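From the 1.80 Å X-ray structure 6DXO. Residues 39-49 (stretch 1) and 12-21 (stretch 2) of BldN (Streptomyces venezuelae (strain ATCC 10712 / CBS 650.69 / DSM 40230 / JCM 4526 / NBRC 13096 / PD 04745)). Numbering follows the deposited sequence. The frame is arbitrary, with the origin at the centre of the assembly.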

# COMPACT_ATOMS: atom_id res chain seq x y z
N GLU B 39 15.34 11.41 32.03
CA GLU B 39 15.51 9.97 32.07
C GLU B 39 14.73 9.28 30.95
O GLU B 39 15.30 8.54 30.15
CB GLU B 39 15.08 9.42 33.42
N GLN B 40 13.43 9.54 30.89
CA GLN B 40 12.57 8.93 29.88
C GLN B 40 12.17 9.93 28.80
O GLN B 40 11.86 9.55 27.67
CB GLN B 40 11.30 8.36 30.53
CG GLN B 40 10.47 7.51 29.60
CD GLN B 40 9.04 7.36 30.07
OE1 GLN B 40 8.53 6.25 30.21
NE2 GLN B 40 8.38 8.49 30.31
N GLY B 41 12.18 11.22 29.15
CA GLY B 41 11.86 12.26 28.19
C GLY B 41 12.94 12.41 27.15
O GLY B 41 12.68 12.80 26.01
N LYS B 42 14.18 12.11 27.53
CA LYS B 42 15.29 12.16 26.60
C LYS B 42 15.20 10.98 25.63
O LYS B 42 15.45 11.13 24.44
CB LYS B 42 16.63 12.15 27.34
CG LYS B 42 17.84 12.34 26.44
CD LYS B 42 17.69 13.57 25.55
CE LYS B 42 18.87 13.70 24.59
NZ LYS B 42 18.74 14.89 23.70
N LEU B 43 14.83 9.82 26.16
CA LEU B 43 14.68 8.63 25.34
C LEU B 43 13.62 8.83 24.27
O LEU B 43 13.83 8.50 23.11
CB LEU B 43 14.33 7.42 26.21
CG LEU B 43 15.34 7.06 27.30
CD1 LEU B 43 14.88 5.83 28.06
CD2 LEU B 43 16.72 6.83 26.70
N LEU B 44 12.48 9.39 24.67
CA LEU B 44 11.39 9.64 23.75
C LEU B 44 11.79 10.64 22.67
O LEU B 44 11.40 10.51 21.52
CB LEU B 44 10.15 10.14 24.50
CG LEU B 44 9.39 9.10 25.32
CD1 LEU B 44 8.34 9.75 26.21
CD2 LEU B 44 8.74 8.06 24.41
N ALA B 45 12.59 11.63 23.06
CA ALA B 45 13.05 12.65 22.13
C ALA B 45 13.95 12.05 21.06
O ALA B 45 13.92 12.46 19.89
CB ALA B 45 13.77 13.77 22.87
N LEU B 46 14.77 11.08 21.47
CA LEU B 46 15.66 10.40 20.54
C LEU B 46 14.86 9.55 19.56
O LEU B 46 15.12 9.57 18.35
CB LEU B 46 16.68 9.55 21.30
CG LEU B 46 17.64 10.32 22.20
CD1 LEU B 46 18.43 9.38 23.10
CD2 LEU B 46 18.58 11.18 21.37
N ALA B 47 13.89 8.80 20.08
CA ALA B 47 13.03 7.98 19.23
C ALA B 47 12.24 8.84 18.25
O ALA B 47 12.05 8.45 17.09
CB ALA B 47 12.09 7.14 20.08
N SER B 48 11.77 9.99 18.71
CA SER B 48 11.05 10.92 17.83
C SER B 48 11.99 11.50 16.77
O SER B 48 11.60 11.70 15.63
CB SER B 48 10.40 12.04 18.63
OG SER B 48 9.27 11.57 19.34
N GLY B 49 13.23 11.76 17.17
CA GLY B 49 14.22 12.27 16.24
C GLY B 49 14.46 11.31 15.09
O GLY B 49 14.51 11.71 13.92
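Stretch 2 (12-21) NAFAQALEDR

How does stretch 2 lie on stretch 1? Residues 12-20 form a helix that begins earlier in the chain, and they pack against the helix of residues 41-49. The two run in broadly the same direction, their axes crossing at -46° and approaching to 10.5 Å. Gln40 lies nearest Phe14 (6.9 Å between CA atoms) and Leu44 nearest Leu18 (6.8 Å, again CA to CA), so a step of four residues, about one helical turn, on one side matches a step of four on the other. The contact buries 420 Å² in all, and no hydrogen bond crosses it.

What does the Phe14 side chain reach? Its CA-to-CB bond points sideways, but with chi1 at -178° (t) and chi2 at -125° the end of the side chain comes nearer to stretch 1. There the ring is met obliquely by several residues: Leu43 CB lies 3.6 Å from Phe14 CE2, Leu44 CD2 lies 3.8 Å from the same CE2, and Ala47 CB is a looser 4.4 Å from Phe14 CZ. Leu43, Leu44 and Ala47 span about one helical turn, and the ring packs obliquely against them.

Why does Leu44 matter so much to the packing? It too starts sideways, and its m, t conformation (chi1 -73°, chi2 170°) brings its end nearer to stretch 2. CD2 touches all three partners: besides the Phe14 ring, it lies 3.6 Å from Ala17 CB and 3.8 Å from Leu18 CD2. Ala17 points toward stretch 1, and Leu44 CD1 is almost as close to Ala17 CB, at 3.7 Å. Leu18 has nearly the same rotamer (chi1 -73°, chi2 168°), and its CD2 also lies 3.6 Å from Ala47 CB, joining two successive turns of stretch 1.

What happens at the polar ends of the contact? Gln40, with chi1 and chi2 both t, extends so that its amide end reaches Ala13, placing OE1 3.4 Å from Ala13 C and 3.6 Å from Ala13 CB. The approach is one of packing: Gln40 OE1 and Ala13 O, 3.4 Å apart, are both acceptors and cannot bond to each other. Towards the other end, Ser48 adopts chi1 -73° (m), which lets OG give a weak hydrogen bond to Leu44 O (3.2 Å) one turn back in its own helix. The same OG lies 3.4 Å from Arg21 CG. Arg21 is t, p, t along chi1 to chi3, and Ser48 OG lies over one face of its guanidinium.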

# COMPACT_ATOMS: atom_id res chain seq x y z
N ASN B 12 8.87 -1.18 30.08
CA ASN B 12 7.44 -1.21 29.78
C ASN B 12 6.82 0.19 29.75
O ASN B 12 5.88 0.44 29.00
CB ASN B 12 6.70 -2.10 30.77
CG ASN B 12 7.09 -3.56 30.65
OD1 ASN B 12 7.29 -4.08 29.55
ND2 ASN B 12 7.21 -4.24 31.79
N ALA B 13 7.35 1.10 30.56
CA ALA B 13 6.88 2.48 30.58
C ALA B 13 7.26 3.19 29.29
O ALA B 13 6.47 3.93 28.71
CB ALA B 13 7.46 3.22 31.78
N PHE B 14 8.49 2.95 28.84
CA PHE B 14 8.97 3.51 27.60
C PHE B 14 8.12 3.00 26.44
O PHE B 14 7.69 3.78 25.59
CB PHE B 14 10.45 3.16 27.41
CG PHE B 14 11.06 3.73 26.16
CD1 PHE B 14 11.69 2.90 25.24
CD2 PHE B 14 11.03 5.10 25.91
CE1 PHE B 14 12.27 3.42 24.09
CE2 PHE B 14 11.61 5.62 24.76
CZ PHE B 14 12.23 4.79 23.85
N ALA B 15 7.88 1.70 26.41
CA ALA B 15 7.06 1.10 25.36
C ALA B 15 5.71 1.80 25.29
O ALA B 15 5.26 2.20 24.21
CB ALA B 15 6.88 -0.40 25.60
N GLN B 16 5.08 1.96 26.44
CA GLN B 16 3.77 2.60 26.52
C GLN B 16 3.82 4.07 26.09
O GLN B 16 2.90 4.57 25.46
CB GLN B 16 3.20 2.49 27.93
CG GLN B 16 1.78 3.01 28.05
CD GLN B 16 0.83 2.30 27.11
OE1 GLN B 16 -0.04 2.92 26.49
NE2 GLN B 16 0.99 0.99 26.99
N ALA B 17 4.91 4.74 26.44
CA ALA B 17 5.11 6.13 26.05
C ALA B 17 5.27 6.27 24.53
O ALA B 17 4.72 7.19 23.93
CB ALA B 17 6.32 6.71 26.76
N LEU B 18 6.01 5.35 23.92
CA LEU B 18 6.23 5.41 22.47
C LEU B 18 4.90 5.33 21.73
O LEU B 18 4.64 6.12 20.82
CB LEU B 18 7.15 4.28 22.01
CG LEU B 18 8.63 4.44 22.36
CD1 LEU B 18 9.38 3.15 22.10
CD2 LEU B 18 9.25 5.60 21.59
N GLU B 19 4.06 4.37 22.12
CA GLU B 19 2.73 4.25 21.55
C GLU B 19 2.03 5.60 21.60
O GLU B 19 1.46 6.06 20.60
CB GLU B 19 1.91 3.20 22.30
CG GLU B 19 2.45 1.78 22.18
CD GLU B 19 1.64 0.78 22.98
OE1 GLU B 19 1.08 1.16 24.03
OE2 GLU B 19 1.57 -0.39 22.56
N ASP B 20 2.07 6.24 22.77
CA ASP B 20 1.44 7.53 22.96
C ASP B 20 2.05 8.56 22.01
O ASP B 20 1.34 9.37 21.43
CB ASP B 20 1.61 8.00 24.40
CG ASP B 20 0.74 7.23 25.38
OD1 ASP B 20 0.17 6.19 24.98
OD2 ASP B 20 0.65 7.65 26.55
N ARG B 21 3.36 8.51 21.87
CA ARG B 21 4.08 9.46 21.03
C ARG B 21 4.00 9.07 19.56
O ARG B 21 3.37 9.76 18.76
CB ARG B 21 5.54 9.57 21.47
CG ARG B 21 6.28 10.71 20.81
CD ARG B 21 5.53 12.01 21.00
NE ARG B 21 6.14 13.10 20.26
CZ ARG B 21 5.87 13.38 18.99
NH1 ARG B 21 4.99 12.64 18.32
NH2 ARG B 21 6.48 14.39 18.38